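Local coordinates for protein alpha-rhamnosidase (Dictyoglomus thermophilum, PDB 6I60) that probably hydrolyses terminal non-reducing alpha-L-rhamnose residues of alpha-L-rhamnosides, acting as a bacterial glycoside hydrolase with a helical six-hairpin domain, at residues Y831-G836 with E850-G855; N845-E850 with G869-N874; M884-P889 with Y937-E942; V898-E903 with E923-I928. All coordinates share one frame; numbering follows the deposited sequence.

Interaction 1. Residues Y831-G836 with E850-G855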
# COMPACT_ATOMS: atom_id res chain seq x y z
N TYR A 831 -1.90 17.51 -2.88
CA TYR A 831 -1.74 17.25 -4.30
C TYR A 831 -2.87 17.88 -5.12
O TYR A 831 -2.61 18.56 -6.12
CB TYR A 831 -1.69 15.74 -4.56
CG TYR A 831 -0.36 15.09 -4.28
CD1 TYR A 831 -0.06 14.60 -3.02
CD2 TYR A 831 0.60 14.95 -5.28
CE1 TYR A 831 1.16 14.00 -2.75
CE2 TYR A 831 1.81 14.34 -5.03
CZ TYR A 831 2.09 13.87 -3.76
OH TYR A 831 3.30 13.27 -3.50
N ARG A 832 -4.12 17.67 -4.69
CA ARG A 832 -5.26 18.03 -5.52
C ARG A 832 -5.64 19.50 -5.42
O ARG A 832 -6.22 20.05 -6.36
CB ARG A 832 -6.47 17.16 -5.14
CG ARG A 832 -6.20 15.66 -5.15
CD ARG A 832 -7.44 14.87 -4.75
NE ARG A 832 -8.38 15.66 -3.96
CZ ARG A 832 -9.62 15.97 -4.35
NH1 ARG A 832 -10.07 15.55 -5.53
NH2 ARG A 832 -10.40 16.70 -3.57
N VAL A 833 -5.34 20.16 -4.30
CA VAL A 833 -5.78 21.53 -4.05
C VAL A 833 -4.59 22.50 -4.02
O VAL A 833 -4.53 23.43 -4.82
CB VAL A 833 -6.62 21.62 -2.75
CG1 VAL A 833 -6.84 23.08 -2.37
CG2 VAL A 833 -7.94 20.91 -2.94
N ILE A 834 -3.65 22.29 -3.09
CA ILE A 834 -2.52 23.21 -2.96
C ILE A 834 -1.70 23.22 -4.25
O ILE A 834 -1.49 24.26 -4.87
CB ILE A 834 -1.66 22.84 -1.74
CG1 ILE A 834 -2.41 23.18 -0.45
CG2 ILE A 834 -0.32 23.55 -1.79
CD1 ILE A 834 -1.55 23.07 0.79
N ALA A 835 -1.23 22.04 -4.67
CA ALA A 835 -0.59 21.93 -5.97
C ALA A 835 -1.62 22.12 -7.08
O ALA A 835 -1.48 23.01 -7.93
CB ALA A 835 0.10 20.57 -6.10
N GLY A 836 -2.66 21.29 -7.10
CA GLY A 836 -3.80 21.52 -7.96
C GLY A 836 -3.93 20.58 -9.14
O GLY A 836 -4.34 21.01 -10.23
N GLU A 850 -6.02 22.80 -11.41
CA GLU A 850 -6.67 23.89 -10.69
C GLU A 850 -5.86 24.23 -9.44
O GLU A 850 -6.14 23.70 -8.35
CB GLU A 850 -8.11 23.53 -10.32
CG GLU A 850 -8.89 24.65 -9.67
CD GLU A 850 -10.21 24.18 -9.10
OE1 GLU A 850 -11.06 23.70 -9.88
OE2 GLU A 850 -10.39 24.28 -7.87
N PRO A 851 -4.87 25.11 -9.54
CA PRO A 851 -4.08 25.48 -8.37
C PRO A 851 -4.84 26.41 -7.44
O PRO A 851 -5.74 27.15 -7.86
CB PRO A 851 -2.86 26.17 -8.97
CG PRO A 851 -3.37 26.76 -10.25
CD PRO A 851 -4.42 25.81 -10.76
N HIS A 852 -4.48 26.36 -6.17
CA HIS A 852 -5.10 27.18 -5.13
C HIS A 852 -4.01 27.92 -4.37
O HIS A 852 -3.55 27.45 -3.32
CB HIS A 852 -5.95 26.32 -4.19
CG HIS A 852 -7.23 25.84 -4.80
ND1 HIS A 852 -8.47 26.21 -4.32
CD2 HIS A 852 -7.46 25.02 -5.85
CE1 HIS A 852 -9.41 25.64 -5.06
NE2 HIS A 852 -8.82 24.92 -5.99
N PRO A 853 -3.57 29.07 -4.86
CA PRO A 853 -2.55 29.84 -4.15
C PRO A 853 -3.14 30.64 -3.00
O PRO A 853 -3.54 31.80 -3.18
CB PRO A 853 -1.96 30.75 -5.24
CG PRO A 853 -3.04 30.86 -6.28
CD PRO A 853 -4.05 29.76 -6.07
N VAL A 854 -3.19 30.05 -1.81
CA VAL A 854 -3.83 30.65 -0.66
C VAL A 854 -2.77 31.06 0.35
O VAL A 854 -1.61 30.66 0.27
CB VAL A 854 -4.86 29.70 -0.02
CG1 VAL A 854 -6.13 29.65 -0.86
CG2 VAL A 854 -4.27 28.32 0.13
N GLY A 855 -3.18 31.88 1.32
CA GLY A 855 -2.28 32.30 2.38
C GLY A 855 -1.09 33.06 1.85
O GLY A 855 -1.21 33.93 0.98
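Val833 lays a methyl group over one face of the His852 imidazole where the last turn of helix 826-835, a helix of the six-hairpin glycosidase domain, meets the loop that leaves strand 846-849 of the C-terminal beta-sandwich. It is a CH-pi contact: CG1 of Val833 stands 4.0 Å from the centroid of the His852 ring and 24° off its normal, displaced so that CG of the ring is its nearest atom, at 3.7 Å. The two side chains cross obliquely. With Val833 CG1 anti to the backbone N (chi1 169°), this branch, rather than CG2, meets the imidazole.

Polar bonds set the rotation of the ring. NE2 of His852 donates, close to the ring plane, to the anti lone pair of Glu850 OE2, while ND1 is hydrogen-bonded to Asp777 OD2. A carboxylate at each nitrogen would probably favour the protonated imidazolium. Glu850 is steadied in turn through OE1, which pairs with His897 ND1.

The backbones meet nearby. The helix ends in a pi-turn, Gly836 N bonding back to Tyr831 O, and Gly836 then leaves helical geometry with positive phi. Its carbonyl O accepts a bond from Glu850 N at 2.7 Å. Beside it the Pro851 ring brings CB to 3.6 Å from Ala835 O, and the CA atoms of Gly836 and Pro851 lie 4.0 Å apart.

Interaction 2. Residues N845-E850 with G869-N874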
# COMPACT_ATOMS: atom_id res chain seq x y z
N ASN A 845 -7.79 10.14 -17.87
CA ASN A 845 -8.15 10.47 -19.25
C ASN A 845 -8.31 11.97 -19.42
O ASN A 845 -8.00 12.52 -20.49
CB ASN A 845 -9.42 9.74 -19.65
CG ASN A 845 -9.14 8.48 -20.45
OD1 ASN A 845 -8.96 8.53 -21.67
ND2 ASN A 845 -9.10 7.34 -19.77
N LYS A 846 -8.80 12.66 -18.39
CA LYS A 846 -8.83 14.11 -18.34
C LYS A 846 -8.21 14.55 -17.02
O LYS A 846 -8.51 13.98 -15.97
CB LYS A 846 -10.25 14.65 -18.47
CG LYS A 846 -10.37 16.16 -18.31
CD LYS A 846 -11.66 16.68 -18.93
CE LYS A 846 -11.41 17.87 -19.84
NZ LYS A 846 -12.61 18.21 -20.65
N ILE A 847 -7.34 15.55 -17.08
CA ILE A 847 -6.65 16.08 -15.91
C ILE A 847 -7.14 17.50 -15.66
O ILE A 847 -7.28 18.29 -16.60
CB ILE A 847 -5.12 16.04 -16.09
CG1 ILE A 847 -4.70 14.72 -16.73
CG2 ILE A 847 -4.42 16.25 -14.75
CD1 ILE A 847 -3.23 14.67 -17.09
N ILE A 848 -7.41 17.81 -14.40
CA ILE A 848 -7.84 19.14 -13.99
C ILE A 848 -6.67 19.81 -13.28
O ILE A 848 -6.25 19.37 -12.20
CB ILE A 848 -9.08 19.09 -13.09
CG1 ILE A 848 -10.18 18.25 -13.74
CG2 ILE A 848 -9.59 20.49 -12.79
CD1 ILE A 848 -11.45 18.17 -12.92
N PHE A 849 -6.14 20.87 -13.89
CA PHE A 849 -5.04 21.65 -13.31
C PHE A 849 -5.64 22.90 -12.69
O PHE A 849 -5.78 23.94 -13.34
CB PHE A 849 -4.00 21.99 -14.37
CG PHE A 849 -3.33 20.79 -14.99
CD1 PHE A 849 -2.26 20.18 -14.35
CD2 PHE A 849 -3.76 20.29 -16.20
CE1 PHE A 849 -1.64 19.08 -14.92
CE2 PHE A 849 -3.15 19.19 -16.77
CZ PHE A 849 -2.08 18.59 -16.13
N GLU A 850 -6.02 22.80 -11.41
CA GLU A 850 -6.67 23.89 -10.69
C GLU A 850 -5.86 24.23 -9.44
O GLU A 850 -6.14 23.70 -8.35
CB GLU A 850 -8.11 23.53 -10.32
CG GLU A 850 -8.89 24.65 -9.67
CD GLU A 850 -10.21 24.18 -9.10
OE1 GLU A 850 -11.06 23.70 -9.88
OE2 GLU A 850 -10.39 24.28 -7.87
N GLY A 869 1.43 8.10 -17.99
CA GLY A 869 2.71 8.77 -18.11
C GLY A 869 2.94 9.81 -17.04
O GLY A 869 2.42 9.70 -15.93
N GLU A 870 3.72 10.84 -17.37
CA GLU A 870 4.08 11.88 -16.41
C GLU A 870 3.04 12.99 -16.42
O GLU A 870 2.67 13.51 -17.48
CB GLU A 870 5.46 12.44 -16.73
CG GLU A 870 6.59 11.81 -15.94
CD GLU A 870 7.74 12.77 -15.71
OE1 GLU A 870 8.87 12.30 -15.44
OE2 GLU A 870 7.52 13.99 -15.80
N VAL A 871 2.58 13.37 -15.23
CA VAL A 871 1.66 14.48 -15.03
C VAL A 871 2.32 15.47 -14.08
O VAL A 871 2.78 15.07 -12.99
CB VAL A 871 0.30 14.01 -14.48
CG1 VAL A 871 -0.63 15.20 -14.27
CG2 VAL A 871 -0.34 12.99 -15.41
N GLU A 872 2.38 16.74 -14.47
CA GLU A 872 3.10 17.74 -13.70
C GLU A 872 2.31 19.04 -13.65
O GLU A 872 1.62 19.41 -14.60
CB GLU A 872 4.49 18.00 -14.30
CG GLU A 872 5.44 18.73 -13.37
CD GLU A 872 6.85 18.79 -13.92
OE1 GLU A 872 7.61 17.81 -13.75
OE2 GLU A 872 7.21 19.82 -14.53
N ILE A 873 2.41 19.73 -12.51
CA ILE A 873 1.84 21.05 -12.33
C ILE A 873 2.83 21.91 -11.55
O ILE A 873 3.42 21.44 -10.57
CB ILE A 873 0.47 21.01 -11.61
CG1 ILE A 873 -0.11 22.41 -11.48
CG2 ILE A 873 0.59 20.33 -10.25
CD1 ILE A 873 -1.61 22.48 -11.67
N ASN A 874 3.04 23.14 -12.00
CA ASN A 874 3.90 24.10 -11.33
C ASN A 874 3.24 25.46 -11.39
O ASN A 874 2.68 25.83 -12.42
CB ASN A 874 5.29 24.18 -11.98
CG ASN A 874 5.93 22.83 -12.20
OD1 ASN A 874 6.76 22.39 -11.40
ND2 ASN A 874 5.56 22.16 -13.29
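A chi1 of -62° at Phe849 sets CG anti to the carbonyl carbon, and a chi1 of -179° at Ile873 turns CG1 away from the backbone N; together they bring the ring and the isoleucine tip past each other in opposite directions. CD1 of Ile873 arrives at the ring edge, near its plane, 3.6 Å from Phe849 CD1. Farther along the ring, Phe849 CE1 reaches Val871 CG1 at 4.1 Å and comes obliquely within 3.3 Å of the backbone O of Glu872. Ile847 meets Val871 tip to tip, its CD1 3.7 Å from Val871 CG2, while Ile847 CG2 lies over one face of the Phe849 ring.

Strands 846-849 and 869-874 run nearly parallel, 16° apart, but their axes are 9.0 Å from each other. They belong to the two facing sheets of a beta-sandwich, and their inward side chains meet between the layers. Val888 and Ile886 of strand 882-888 also touch Phe849. Glu872 and Asn874 sit on the other face of their strand, where Asn874 ND2 donates to Glu872 OE2. No hydrogen bond crosses between the segments, so the two layers are held together here by burial and the fit of aliphatic and aromatic groups.

Interaction 3. Residues M884-P889 with Y937-E942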
# COMPACT_ATOMS: atom_id res chain seq x y z
N MET A 884 2.35 29.39 -14.43
CA MET A 884 1.80 28.04 -14.37
C MET A 884 2.39 27.21 -15.51
O MET A 884 2.30 27.62 -16.67
CB MET A 884 0.28 28.06 -14.45
CG MET A 884 -0.38 26.86 -13.80
SD MET A 884 -2.18 26.90 -13.92
CE MET A 884 -2.48 28.66 -13.83
N ARG A 885 2.97 26.06 -15.17
CA ARG A 885 3.53 25.15 -16.16
C ARG A 885 2.97 23.76 -15.91
O ARG A 885 3.14 23.20 -14.82
CB ARG A 885 5.06 25.12 -16.09
CG ARG A 885 5.70 24.27 -17.17
CD ARG A 885 7.16 23.98 -16.87
NE ARG A 885 7.88 23.52 -18.05
CZ ARG A 885 8.11 22.24 -18.34
NH1 ARG A 885 7.67 21.29 -17.53
NH2 ARG A 885 8.78 21.92 -19.44
N ILE A 886 2.30 23.20 -16.91
CA ILE A 886 1.68 21.89 -16.80
C ILE A 886 2.28 20.95 -17.84
O ILE A 886 2.90 21.38 -18.82
CB ILE A 886 0.15 21.95 -16.95
CG1 ILE A 886 -0.23 22.30 -18.39
CG2 ILE A 886 -0.45 22.94 -15.97
CD1 ILE A 886 -1.65 21.93 -18.76
N SER A 887 2.10 19.66 -17.60
CA SER A 887 2.56 18.62 -18.52
C SER A 887 1.49 17.55 -18.62
O SER A 887 1.08 16.98 -17.60
CB SER A 887 3.89 18.02 -18.06
OG SER A 887 4.98 18.86 -18.42
N VAL A 888 1.03 17.29 -19.84
CA VAL A 888 -0.01 16.30 -20.10
C VAL A 888 0.60 15.21 -20.98
O VAL A 888 1.15 15.53 -22.04
CB VAL A 888 -1.25 16.90 -20.78
CG1 VAL A 888 -2.38 15.89 -20.82
CG2 VAL A 888 -1.68 18.18 -20.06
N PRO A 889 0.52 13.94 -20.60
CA PRO A 889 1.05 12.87 -21.46
C PRO A 889 0.10 12.58 -22.61
O PRO A 889 -1.03 13.07 -22.68
CB PRO A 889 1.15 11.68 -20.50
CG PRO A 889 0.05 11.91 -19.52
CD PRO A 889 -0.12 13.41 -19.38
N TYR A 937 3.01 23.06 -21.37
CA TYR A 937 2.52 24.40 -21.63
C TYR A 937 2.89 25.32 -20.48
O TYR A 937 2.96 24.90 -19.32
CB TYR A 937 1.00 24.42 -21.85
CG TYR A 937 0.51 23.47 -22.91
CD1 TYR A 937 0.16 22.17 -22.60
CD2 TYR A 937 0.40 23.88 -24.24
CE1 TYR A 937 -0.29 21.30 -23.57
CE2 TYR A 937 -0.05 23.01 -25.21
CZ TYR A 937 -0.40 21.72 -24.87
OH TYR A 937 -0.85 20.85 -25.84
N ASN A 938 3.12 26.59 -20.81
CA ASN A 938 3.43 27.63 -19.83
C ASN A 938 2.40 28.75 -19.98
O ASN A 938 2.26 29.34 -21.05
CB ASN A 938 4.84 28.18 -20.04
CG ASN A 938 5.91 27.12 -19.80
OD1 ASN A 938 6.10 26.22 -20.61
ND2 ASN A 938 6.62 27.24 -18.68
N PHE A 939 1.69 29.04 -18.89
CA PHE A 939 0.67 30.07 -18.87
C PHE A 939 1.09 31.21 -17.95
O PHE A 939 1.69 30.97 -16.89
CB PHE A 939 -0.68 29.50 -18.43
CG PHE A 939 -1.17 28.38 -19.30
CD1 PHE A 939 -1.01 27.06 -18.91
CD2 PHE A 939 -1.79 28.64 -20.51
CE1 PHE A 939 -1.46 26.02 -19.71
CE2 PHE A 939 -2.23 27.61 -21.32
CZ PHE A 939 -2.07 26.30 -20.92
N TYR A 940 0.78 32.44 -18.35
CA TYR A 940 1.24 33.64 -17.65
C TYR A 940 0.07 34.59 -17.47
O TYR A 940 -0.35 35.25 -18.43
CB TYR A 940 2.36 34.32 -18.43
CG TYR A 940 3.62 33.51 -18.56
CD1 TYR A 940 3.88 32.78 -19.71
CD2 TYR A 940 4.57 33.50 -17.55
CE1 TYR A 940 5.04 32.05 -19.84
CE2 TYR A 940 5.73 32.77 -17.67
CZ TYR A 940 5.96 32.05 -18.82
OH TYR A 940 7.12 31.32 -18.94
N MET A 941 -0.40 34.74 -16.24
CA MET A 941 -1.46 35.68 -15.91
C MET A 941 -0.79 36.89 -15.33
O MET A 941 -0.33 36.84 -14.22
CB MET A 941 -2.37 35.10 -14.87
CG MET A 941 -3.81 35.22 -15.24
SD MET A 941 -4.74 35.81 -13.87
CE MET A 941 -6.26 34.94 -14.13
N GLU A 942 -0.74 37.99 -16.07
CA GLU A 942 -0.05 39.18 -15.62
C GLU A 942 -0.94 40.36 -15.22
O GLU A 942 -2.11 40.38 -15.56
CB GLU A 942 0.98 39.60 -16.68
CG GLU A 942 2.20 38.69 -16.78
CD GLU A 942 2.76 38.53 -18.19
OE1 GLU A 942 2.26 39.18 -19.11
OE2 GLU A 942 3.71 37.75 -18.38
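The carbonyl O of Met884 takes a nearly straight bond from Phe939 N, 2.7 Å long with 175° at the hydrogen and nearly along the C=O axis, and it also receives a CA-H...O contact from Asn938. Tyr937 O is approached in the same dual way: Ile886 N donates to it at 3.0 Å, in the carbonyl plane, and the CA of Arg885 comes to 3.2 Å. Tyr937 N returns a bond to Ile886 O, whereas the bond from Met884 N to Phe939 O is weak.

These bonds make the ladder between strands 882-888 and 935-941, antiparallel neighbours in one sheet of the C-terminal beta-sandwich. Met884 with Phe939 and Ile886 with Tyr937 are hydrogen-bonded pairs; Arg885 with Asn938, between them, is a non-hydrogen-bonded pair. Side chains alternate accordingly. On the buried face, Ile886 has CG1 between its backbone N and carbonyl carbon (chi1 69°), which carries that atom to the edges of two rings, 4.2 Å from Tyr937 CD1 and 4.1 Å from Phe939 CE1. Val896 and Val932 of the facing sheet also touch Ile886. On the other face Arg885 and Asn938 lie side by side and point the same way, with guanidinium and amide planes 70° apart. Asn938 ND2 stands near the guanidinium plane, at its edge, and approaches the aliphatic part of the chain most closely at Arg885 CG, 3.5 Å away.

Interaction 4. Residues V898-E903 with E923-I928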
# COMPACT_ATOMS: atom_id res chain seq x y z
N VAL A 898 -7.12 28.58 -14.41
CA VAL A 898 -6.32 29.72 -13.97
C VAL A 898 -7.17 30.59 -13.06
O VAL A 898 -8.20 31.12 -13.51
CB VAL A 898 -5.77 30.51 -15.17
CG1 VAL A 898 -4.77 31.56 -14.70
CG2 VAL A 898 -5.13 29.58 -16.18
N PRO A 899 -6.80 30.77 -11.79
CA PRO A 899 -7.61 31.61 -10.90
C PRO A 899 -7.42 33.09 -11.20
O PRO A 899 -6.30 33.57 -11.39
CB PRO A 899 -7.08 31.25 -9.51
CG PRO A 899 -5.67 30.82 -9.75
CD PRO A 899 -5.62 30.20 -11.12
N LYS A 900 -8.54 33.81 -11.24
CA LYS A 900 -8.53 35.25 -11.52
C LYS A 900 -8.29 35.99 -10.21
O LYS A 900 -9.22 36.26 -9.45
CB LYS A 900 -9.83 35.67 -12.19
CG LYS A 900 -10.40 34.66 -13.16
CD LYS A 900 -11.38 35.31 -14.12
CE LYS A 900 -12.75 35.45 -13.50
NZ LYS A 900 -13.80 35.69 -14.52
N LEU A 901 -7.03 36.31 -9.95
CA LEU A 901 -6.65 37.05 -8.75
C LEU A 901 -6.47 38.54 -9.00
O LEU A 901 -6.14 39.28 -8.07
CB LEU A 901 -5.36 36.47 -8.16
CG LEU A 901 -5.21 34.95 -8.20
CD1 LEU A 901 -3.76 34.54 -7.96
CD2 LEU A 901 -6.13 34.29 -7.18
N PHE A 902 -6.70 39.00 -10.23
CA PHE A 902 -6.49 40.40 -10.60
C PHE A 902 -7.71 40.93 -11.34
O PHE A 902 -8.39 40.19 -12.06
CB PHE A 902 -5.24 40.56 -11.47
CG PHE A 902 -4.04 39.81 -10.96
CD1 PHE A 902 -3.54 40.06 -9.70
CD2 PHE A 902 -3.41 38.87 -11.76
CE1 PHE A 902 -2.43 39.38 -9.23
CE2 PHE A 902 -2.30 38.19 -11.29
CZ PHE A 902 -1.81 38.45 -10.03
N GLU A 903 -7.98 42.22 -11.15
CA GLU A 903 -9.13 42.84 -11.81
C GLU A 903 -8.95 42.85 -13.32
O GLU A 903 -9.88 42.52 -14.07
CB GLU A 903 -9.34 44.26 -11.28
CG GLU A 903 -10.24 44.32 -10.06
CD GLU A 903 -10.04 45.58 -9.24
OE1 GLU A 903 -10.21 46.69 -9.80
OE2 GLU A 903 -9.72 45.46 -8.04
N GLU A 923 -14.76 31.15 -18.90
CA GLU A 923 -14.57 31.60 -17.53
C GLU A 923 -15.88 31.45 -16.78
O GLU A 923 -16.96 31.44 -17.38
CB GLU A 923 -14.08 33.06 -17.48
CG GLU A 923 -15.05 34.07 -18.05
CD GLU A 923 -14.38 35.40 -18.36
OE1 GLU A 923 -14.13 35.68 -19.55
OE2 GLU A 923 -14.09 36.16 -17.40
N ASN A 924 -15.78 31.34 -15.46
CA ASN A 924 -16.93 31.13 -14.60
C ASN A 924 -16.90 32.09 -13.42
O ASN A 924 -17.23 31.73 -12.29
CB ASN A 924 -16.99 29.68 -14.11
CG ASN A 924 -15.77 29.28 -13.30
OD1 ASN A 924 -14.76 29.99 -13.28
ND2 ASN A 924 -15.86 28.14 -12.63
N GLU A 925 -16.47 33.33 -13.67
CA GLU A 925 -16.39 34.42 -12.71
C GLU A 925 -15.40 34.14 -11.57
O GLU A 925 -15.29 34.95 -10.65
CB GLU A 925 -17.76 34.77 -12.10
CG GLU A 925 -18.86 35.02 -13.14
CD GLU A 925 -18.34 35.71 -14.39
OE1 GLU A 925 -18.56 35.18 -15.50
OE2 GLU A 925 -17.72 36.79 -14.27
N LYS A 926 -14.67 33.02 -11.61
CA LYS A 926 -13.69 32.71 -10.58
C LYS A 926 -12.40 32.18 -11.21
O LYS A 926 -11.31 32.40 -10.69
CB LYS A 926 -14.24 31.69 -9.57
CG LYS A 926 -14.73 32.31 -8.27
CD LYS A 926 -14.60 31.33 -7.10
CE LYS A 926 -14.78 32.04 -5.77
NZ LYS A 926 -13.76 31.62 -4.77
N TYR A 927 -12.53 31.50 -12.35
CA TYR A 927 -11.39 30.91 -13.04
C TYR A 927 -11.42 31.29 -14.51
O TYR A 927 -12.41 31.80 -15.04
CB TYR A 927 -11.37 29.38 -12.90
CG TYR A 927 -11.16 28.89 -11.48
CD1 TYR A 927 -9.89 28.86 -10.92
CD2 TYR A 927 -12.22 28.44 -10.72
CE1 TYR A 927 -9.69 28.40 -9.63
CE2 TYR A 927 -12.03 27.98 -9.43
CZ TYR A 927 -10.76 27.96 -8.89
OH TYR A 927 -10.58 27.50 -7.61
N ILE A 928 -10.29 31.04 -15.18
CA ILE A 928 -10.19 31.11 -16.63
C ILE A 928 -9.88 29.70 -17.12
O ILE A 928 -8.87 29.10 -16.72
CB ILE A 928 -9.11 32.10 -17.09
CG1 ILE A 928 -9.65 33.53 -17.04
CG2 ILE A 928 -8.63 31.77 -18.50
CD1 ILE A 928 -10.52 33.91 -18.23
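Val898 and Ile928 form a hydrogen-bonded antiparallel pair at the end of a beta ladder in the C-terminal beta-sandwich, where strand 893-899 runs out beside the tight turn that leads into strand 927-932. Val898 N donates to Ile928 O at 2.9 Å, and Ile928 N returns a bond to Val898 O. One step on, Pro899 and Tyr927 make a non-hydrogen-bonded pair: the proline CB lies 3.9 Å from CE1 of the tyrosine, while the carbonyl O of Val898 sits near the plane of that ring, at its edge. Beyond the regular strand, Lys900 N still reaches Lys926 O at 3.2 Å, with the hydrogen almost exactly in line (179°).

The turn itself has an Asx motif. Asn924 OD1 accepts from Tyr927 N at 2.8 Å and, weakly, from Lys926 N, which ties the loop's outgoing backbone to the asparagine side chain.

Lys900 stretches its side chain across this turn. Its CG passes beside the carbonyl of Lys926, and its CD, meeting Ile928 at about a right angle, packs 3.8 Å from Ile928 CG1. A bend at chi3 (-82°) carries the ammonium group round to Glu923, where NZ and OE2 form a salt bridge 2.9 Å long through the anti lone pair of the carboxylate. The other oxygen of Glu923, OE1, is hydrogen-bonded to Tyr915 OH. A second acidic group, Glu925, would add to the favourable field without closing an ion pair: its OE2 stays 4.1 Å from Lys900 NZ.

How the interactions relate
All four contacts lie in or against the C-terminal beta-sandwich. Interaction 2 spans its two sheets; interaction 3 continues one, through strands 882-888 and 935-941, and interaction 4 the other, through strands 893-899 and 927-932. Interaction 1 joins this sandwich to helix 826-835 of the catalytic six-hairpin domain. The centres of interactions 1 and 2 are about 13 Å apart, those of 2 and 3 about 10 Å, and those of 3 and 4 about 15 Å. Along the chain, interactions 1 and 2 interlock and share Glu850; interaction 3 then brackets interaction 4. Glu850 OE2 and Tyr927 OH, 3.2 Å apart and probably hydrogen-bonded, link the interdomain seam to the hairpin that leads into strand 927-932.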